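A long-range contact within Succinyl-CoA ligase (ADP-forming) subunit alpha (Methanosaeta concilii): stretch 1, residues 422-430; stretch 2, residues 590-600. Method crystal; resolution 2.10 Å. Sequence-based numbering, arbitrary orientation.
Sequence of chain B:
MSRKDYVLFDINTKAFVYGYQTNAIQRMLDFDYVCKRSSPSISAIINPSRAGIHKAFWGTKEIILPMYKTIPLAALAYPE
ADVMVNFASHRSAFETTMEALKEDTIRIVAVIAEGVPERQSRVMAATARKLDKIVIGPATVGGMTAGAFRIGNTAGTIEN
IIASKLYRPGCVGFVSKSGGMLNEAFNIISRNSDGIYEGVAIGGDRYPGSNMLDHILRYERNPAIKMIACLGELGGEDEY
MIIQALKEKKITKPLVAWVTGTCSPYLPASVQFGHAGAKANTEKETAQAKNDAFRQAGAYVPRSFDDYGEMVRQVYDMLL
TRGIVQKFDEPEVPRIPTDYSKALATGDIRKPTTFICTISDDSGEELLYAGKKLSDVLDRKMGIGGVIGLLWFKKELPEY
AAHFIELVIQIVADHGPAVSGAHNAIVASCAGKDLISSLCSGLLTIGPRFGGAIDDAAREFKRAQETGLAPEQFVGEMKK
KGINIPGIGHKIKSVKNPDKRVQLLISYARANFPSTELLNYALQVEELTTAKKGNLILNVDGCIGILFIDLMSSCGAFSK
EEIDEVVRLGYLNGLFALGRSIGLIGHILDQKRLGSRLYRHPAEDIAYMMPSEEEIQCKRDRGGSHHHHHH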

ATOM      1  N   ALA B 422      -7.379   8.139  -8.672  1.00 23.21           N
ATOM      2  CA  ALA B 422      -8.678   7.540  -8.958  1.00 22.64           C
ATOM      3  C   ALA B 422      -8.460   6.448 -10.013  1.00 22.93           C
ATOM      4  O   ALA B 422      -8.957   5.347  -9.870  1.00 24.25           O
ATOM      5  CB  ALA B 422      -9.652   8.603  -9.445  1.00 21.71           C
ATOM      6  N   HIS B 423      -7.650   6.740 -10.983  1.00 22.61           N
ATOM      7  CA  HIS B 423      -7.313   5.820 -12.084  1.00 22.65           C
ATOM      8  C   HIS B 423      -6.682   4.528 -11.571  1.00 21.50           C
ATOM      9  O   HIS B 423      -7.146   3.471 -11.943  1.00 22.55           O
ATOM     10  CB  HIS B 423      -6.479   6.486 -13.190  1.00 21.52           C
ATOM     11  CG  HIS B 423      -6.123   5.511 -14.274  1.00 24.47           C
ATOM     12  ND1 HIS B 423      -7.072   5.105 -15.234  1.00 26.87           N
ATOM     13  CD2 HIS B 423      -4.942   4.889 -14.522  1.00 23.56           C
ATOM     14  CE1 HIS B 423      -6.426   4.255 -16.043  1.00 24.97           C
ATOM     15  NE2 HIS B 423      -5.152   4.067 -15.634  1.00 24.32           N
ATOM     16  N   ASN B 424      -5.727   4.600 -10.668  1.00 19.84           N
ATOM     17  CA  ASN B 424      -5.104   3.395 -10.113  1.00 20.03           C
ATOM     18  C   ASN B 424      -6.063   2.576  -9.250  1.00 23.30           C
ATOM     19  O   ASN B 424      -6.008   1.334  -9.291  1.00 24.02           O
ATOM     20  CB  ASN B 424      -3.797   3.700  -9.367  1.00 16.70           C
ATOM     21  CG  ASN B 424      -2.628   3.743 -10.286  1.00 30.30           C
ATOM     22  OD1 ASN B 424      -2.761   4.010 -11.478  1.00 24.98           O
ATOM     23  ND2 ASN B 424      -1.454   3.435  -9.768  1.00 21.73           N
ATOM     24  N   ALA B 425      -6.899   3.269  -8.461  1.00 18.78           N
ATOM     25  CA  ALA B 425      -7.909   2.658  -7.574  1.00 18.83           C
ATOM     26  C   ALA B 425      -8.956   1.882  -8.428  1.00 23.00           C
ATOM     27  O   ALA B 425      -9.390   0.827  -8.031  1.00 21.71           O
ATOM     28  CB  ALA B 425      -8.594   3.743  -6.675  1.00 19.35           C
ATOM     29  N   ILE B 426      -9.309   2.407  -9.619  1.00 21.40           N
ATOM     30  CA  ILE B 426     -10.265   1.837 -10.556  1.00 21.03           C
ATOM     31  C   ILE B 426      -9.687   0.612 -11.207  1.00 24.45           C
ATOM     32  O   ILE B 426     -10.400  -0.366 -11.376  1.00 25.94           O
ATOM     33  CB  ILE B 426     -10.677   2.937 -11.609  1.00 23.94           C
ATOM     34  CG1 ILE B 426     -11.706   3.929 -10.990  1.00 22.93           C
ATOM     35  CG2 ILE B 426     -11.179   2.316 -12.938  1.00 20.09           C
ATOM     36  CD1 ILE B 426     -11.985   5.185 -11.848  1.00 23.84           C
ATOM     37  N   VAL B 427      -8.425   0.680 -11.631  1.00 20.46           N
ATOM     38  CA  VAL B 427      -7.742  -0.460 -12.225  1.00 19.72           C
ATOM     39  C   VAL B 427      -7.687  -1.613 -11.194  1.00 21.76           C
ATOM     40  O   VAL B 427      -8.081  -2.716 -11.523  1.00 23.48           O
ATOM     41  CB  VAL B 427      -6.359  -0.061 -12.783  1.00 22.32           C
ATOM     42  CG1 VAL B 427      -5.521  -1.275 -13.137  1.00 20.99           C
ATOM     43  CG2 VAL B 427      -6.518   0.881 -13.988  1.00 21.92           C
ATOM     44  N   ALA B 428      -7.244  -1.370  -9.988  1.00 17.62           N
ATOM     45  CA  ALA B 428      -7.187  -2.401  -8.924  1.00 18.45           C
ATOM     46  C   ALA B 428      -8.602  -2.979  -8.684  1.00 23.60           C
ATOM     47  O   ALA B 428      -8.727  -4.193  -8.520  1.00 22.86           O
ATOM     48  CB  ALA B 428      -6.642  -1.780  -7.596  1.00 16.70           C
ATOM     49  N   SER B 429      -9.641  -2.098  -8.614  1.00 22.07           N
ATOM     50  CA  SER B 429     -11.047  -2.534  -8.423  1.00 24.00           C
ATOM     51  C   SER B 429     -11.486  -3.426  -9.598  1.00 25.61           C
ATOM     52  O   SER B 429     -12.097  -4.449  -9.382  1.00 24.88           O
ATOM     53  CB  SER B 429     -11.990  -1.340  -8.267  1.00 25.69           C
ATOM     54  OG  SER B 429     -13.244  -1.740  -7.729  1.00 28.32           O
ATOM     55  N   CYS B 430     -11.125  -3.062 -10.814  1.00 23.85           N
ATOM     56  CA  CYS B 430     -11.425  -3.838 -12.026  1.00 26.47           C
ATOM     57  C   CYS B 430     -10.660  -5.191 -12.020  1.00 29.75           C
ATOM     58  O   CYS B 430     -11.115  -6.149 -12.630  1.00 25.95           O
ATOM     59  CB  CYS B 430     -11.108  -3.029 -13.284  1.00 27.75           C
ATOM     60  SG  CYS B 430     -12.234  -1.646 -13.572  1.00 32.72           S
ATOM     61  N   ASP B 590     -18.080   2.078  -7.257  1.00 20.92           N
ATOM     62  CA  ASP B 590     -18.756   2.331  -8.520  1.00 21.57           C
ATOM     63  C   ASP B 590     -18.417   1.221  -9.514  1.00 28.19           C
ATOM     64  O   ASP B 590     -19.326   0.676 -10.125  1.00 29.26           O
ATOM     65  CB  ASP B 590     -18.396   3.721  -9.063  1.00 21.58           C
ATOM     66  CG  ASP B 590     -19.254   4.221 -10.234  1.00 31.91           C
ATOM     67  OD1 ASP B 590     -20.418   3.810 -10.335  1.00 30.73           O
ATOM     68  OD2 ASP B 590     -18.770   5.069 -11.015  1.00 33.28           O
ATOM     69  N   GLN B 591     -17.122   0.849  -9.645  1.00 24.95           N
ATOM     70  CA  GLN B 591     -16.694  -0.231 -10.545  1.00 23.38           C
ATOM     71  C   GLN B 591     -17.248  -1.584 -10.057  1.00 27.33           C
ATOM     72  O   GLN B 591     -17.648  -2.411 -10.860  1.00 27.10           O
ATOM     73  CB  GLN B 591     -15.147  -0.241 -10.699  1.00 24.79           C
ATOM     74  CG  GLN B 591     -14.529   1.091 -11.242  1.00 26.42           C
ATOM     75  CD  GLN B 591     -15.160   1.512 -12.544  1.00 34.99           C
ATOM     76  OE1 GLN B 591     -15.298   0.701 -13.448  1.00 29.63           O
ATOM     77  NE2 GLN B 591     -15.665   2.737 -12.647  1.00 29.06           N
ATOM     78  N   LYS B 592     -17.342  -1.783  -8.733  1.00 21.87           N
ATOM     79  CA  LYS B 592     -17.919  -2.979  -8.174  1.00 21.81           C
ATOM     80  C   LYS B 592     -19.420  -3.067  -8.518  1.00 30.41           C
ATOM     81  O   LYS B 592     -19.821  -4.096  -9.058  1.00 33.06           O
ATOM     82  CB  LYS B 592     -17.570  -3.095  -6.674  1.00 22.77           C
ATOM     83  CG  LYS B 592     -16.049  -3.480  -6.575  1.00 34.67           C
ATOM     84  CD  LYS B 592     -15.520  -3.908  -5.237  1.00 42.60           C
ATOM     85  CE  LYS B 592     -14.009  -4.168  -5.273  1.00 27.73           C
ATOM     86  NZ  LYS B 592     -13.547  -5.142  -6.361  1.00 28.86           N
ATOM     87  N   ARG B 593     -20.200  -1.961  -8.366  1.00 28.04           N
ATOM     88  CA  ARG B 593     -21.625  -1.918  -8.745  1.00 27.19           C
ATOM     89  C   ARG B 593     -21.839  -2.199 -10.233  1.00 30.80           C
ATOM     90  O   ARG B 593     -22.760  -2.919 -10.597  1.00 31.64           O
ATOM     91  CB  ARG B 593     -22.280  -0.576  -8.342  1.00 24.82           C
ATOM     92  CG  ARG B 593     -22.422  -0.400  -6.794  1.00 25.55           C
ATOM     93  CD  ARG B 593     -23.259   0.862  -6.440  1.00 26.88           C
ATOM     94  NE  ARG B 593     -22.744   2.092  -7.047  1.00 23.13           N
ATOM     95  CZ  ARG B 593     -21.934   2.967  -6.450  1.00 26.28           C
ATOM     96  NH1 ARG B 593     -21.478   4.009  -7.111  1.00 21.31           N
ATOM     97  NH2 ARG B 593     -21.571   2.798  -5.194  1.00 18.62           N
ATOM     98  N   LEU B 594     -21.012  -1.611 -11.091  1.00 28.12           N
ATOM     99  CA  LEU B 594     -21.072  -1.783 -12.534  1.00 30.02           C
ATOM    100  C   LEU B 594     -20.641  -3.190 -13.022  1.00 34.17           C
ATOM    101  O   LEU B 594     -20.935  -3.526 -14.163  1.00 33.32           O
ATOM    102  CB  LEU B 594     -20.163  -0.720 -13.240  1.00 30.75           C
ATOM    103  CG  LEU B 594     -20.534   0.749 -13.073  1.00 34.31           C
ATOM    104  CD1 LEU B 594     -19.373   1.660 -13.486  1.00 32.19           C
ATOM    105  CD2 LEU B 594     -21.823   1.084 -13.817  1.00 38.53           C
ATOM    106  N   GLY B 595     -19.949  -3.975 -12.184  1.00 31.67           N
ATOM    107  CA  GLY B 595     -19.449  -5.302 -12.555  1.00 30.28           C
ATOM    108  C   GLY B 595     -18.366  -5.187 -13.617  1.00 34.02           C
ATOM    109  O   GLY B 595     -18.304  -6.001 -14.545  1.00 32.50           O
ATOM    110  N   SER B 596     -17.524  -4.138 -13.500  1.00 29.86           N
ATOM    111  CA  SER B 596     -16.446  -3.833 -14.450  1.00 29.54           C
ATOM    112  C   SER B 596     -15.461  -4.954 -14.593  1.00 32.20           C
ATOM    113  O   SER B 596     -15.136  -5.612 -13.609  1.00 30.67           O
ATOM    114  CB  SER B 596     -15.725  -2.563 -14.036  1.00 31.44           C
ATOM    115  OG  SER B 596     -16.623  -1.475 -14.145  1.00 43.66           O
ATOM    116  N   ARG B 597     -14.943  -5.135 -15.815  1.00 29.45           N
ATOM    117  CA  ARG B 597     -13.993  -6.211 -16.119  1.00 28.81           C
ATOM    118  C   ARG B 597     -12.573  -5.766 -15.872  1.00 29.80           C
ATOM    119  O   ARG B 597     -12.341  -4.569 -15.783  1.00 28.96           O
ATOM    120  CB  ARG B 597     -14.113  -6.636 -17.616  1.00 29.37           C
ATOM    121  CG  ARG B 597     -15.510  -6.974 -18.156  1.00 43.60           C
ATOM    122  CD  ARG B 597     -16.480  -7.542 -17.134  1.00 49.11           C
ATOM    123  NE  ARG B 597     -16.064  -8.844 -16.617  1.00 44.08           N
ATOM    124  CZ  ARG B 597     -16.436  -9.326 -15.438  1.00 62.56           C
ATOM    125  NH1 ARG B 597     -17.243  -8.622 -14.648  1.00 43.61           N
ATOM    126  NH2 ARG B 597     -16.018 -10.521 -15.043  1.00 62.10           N
ATOM    127  N   LEU B 598     -11.610  -6.726 -15.893  1.00 26.18           N
ATOM    128  CA  LEU B 598     -10.185  -6.513 -15.781  1.00 25.76           C
ATOM    129  C   LEU B 598      -9.732  -5.495 -16.850  1.00 29.22           C
ATOM    130  O   LEU B 598     -10.091  -5.597 -18.028  1.00 28.39           O
ATOM    131  CB  LEU B 598      -9.465  -7.874 -15.995  1.00 27.23           C
ATOM    132  CG  LEU B 598      -7.919  -7.907 -15.963  1.00 30.39           C
ATOM    133  CD1 LEU B 598      -7.429  -7.740 -14.571  1.00 28.13           C
ATOM    134  CD2 LEU B 598      -7.386  -9.201 -16.511  1.00 31.97           C
ATOM    135  N   TYR B 599      -8.904  -4.530 -16.446  1.00 28.31           N
ATOM    136  CA  TYR B 599      -8.392  -3.550 -17.400  1.00 27.36           C
ATOM    137  C   TYR B 599      -7.081  -4.053 -17.964  1.00 31.02           C
ATOM    138  O   TYR B 599      -6.269  -4.603 -17.221  1.00 31.07           O
ATOM    139  CB  TYR B 599      -8.108  -2.235 -16.683  1.00 26.98           C
ATOM    140  CG  TYR B 599      -7.561  -1.126 -17.565  1.00 27.65           C
ATOM    141  CD1 TYR B 599      -8.338  -0.564 -18.578  1.00 30.84           C
ATOM    142  CD2 TYR B 599      -6.272  -0.626 -17.379  1.00 26.04           C
ATOM    143  CE1 TYR B 599      -7.840   0.450 -19.396  1.00 30.92           C
ATOM    144  CE2 TYR B 599      -5.799   0.448 -18.139  1.00 25.56           C
ATOM    145  CZ  TYR B 599      -6.599   0.996 -19.132  1.00 31.05           C
ATOM    146  OH  TYR B 599      -6.157   2.000 -19.958  1.00 29.10           O
ATOM    147  N   ARG B 600      -6.838  -3.795 -19.241  1.00 26.40           N
ATOM    148  CA  ARG B 600      -5.570  -4.040 -19.885  1.00 26.67           C
ATOM    149  C   ARG B 600      -5.342  -2.775 -20.710  1.00 30.88           C
ATOM    150  O   ARG B 600      -6.245  -2.365 -21.425  1.00 29.88           O
ATOM    151  CB  ARG B 600      -5.588  -5.300 -20.748  1.00 31.47           C
ATOM    152  CG  ARG B 600      -4.213  -6.017 -20.705  1.00 43.52           C
ATOM    153  CD  ARG B 600      -4.009  -7.003 -21.839  1.00 48.18           C
ATOM    154  NE  ARG B 600      -2.872  -7.902 -21.583  1.00 56.12           N
ATOM    155  CZ  ARG B 600      -1.712  -7.833 -22.234  1.00 65.72           C
ATOM    156  NH1 ARG B 600      -1.528  -6.919 -23.181  1.00 38.34           N
ATOM    157  NH2 ARG B 600      -0.729  -8.682 -21.948  1.00 59.12           N
TER
HETATM  158  O   HOH W   1      -7.760  -4.277 -13.840  1.00 24.58           O
HETATM  159  O   HOH W   2     -15.023  -4.235 -10.639  1.00 46.02           O

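How do the two backbones lie against each other? Stretch 1 is helical throughout, while stretch 2 begins in the last turn or so of a helix and then runs on as an extended chain. The two helix axes make an angle of 34° and approach to 9.4 Å, so the helices travel in roughly the same direction. Gly595, with its positive phi, ends the second helix in a Schellman motif, and the chain beyond it passes by the C-terminal part of stretch 1, bringing the CA of Cys430 within 4.8 Å of the CA of Leu598.

What do His423, Ile426 and Val427 meet? The CA-to-CB bond of His423 points sideways relative to stretch 2, but with chi1 in t the ring ends up nearer, His423 CE1 lying 4.4 Å from Tyr599 CE2. The histidine edge is turned toward the tyrosine face in an offset arrangement, with planes at 90° and centroids 5.9 Å apart. Ile426 serves the other helix instead: its CG2 rests 3.9 Å from CG of Gln591, against the aliphatic part of a polar side chain. One turn on from His423, Val427 packs its CG2 3.7 Å from Tyr599 CD2, an apolar contact that covers more of the same aromatic side chain.

How does the backbone of Val427 reach stretch 2? Water 1 links its carbonyl to the loop. The water donates to Val427 O at 2.8 Å and accepts from Tyr599 N at 2.9 Å, bridging two backbones that do not bond directly here.

What does Ser429 meet on the second helix? Its CA-to-CB bond points toward stretch 2, and OG sits 3.8 Å from Gln591 CB and 3.5 Å from Lys592 CG, so the hydroxyl lies against methylene carbons. The CA-to-CB bond of Lys592 points sideways to stretch 1, but the largely extended chain brings its end nearer, and Lys592 NZ gives a weak hydrogen bond to Ser429 O at 3.4 Å.

What makes Cys430 the centre of the contact? It has the largest covered area of any residue in the two stretches, 103 Å². Its SG lies 3.6 Å from Ser596 CB and 3.9 Å from Gln591 OE1, an oxygen that accepts a short hydrogen bond from Ser596 OG, 2.6 Å away; that bond ties the loop back to the helix beside the sulfur. Cys430 CB comes within 3.2 Å of Arg597 O. Beyond it, the Cys430 carbonyl meets the passing chain through a CA-H...O contact, with Leu598 CA 3.3 Å from Cys430 O.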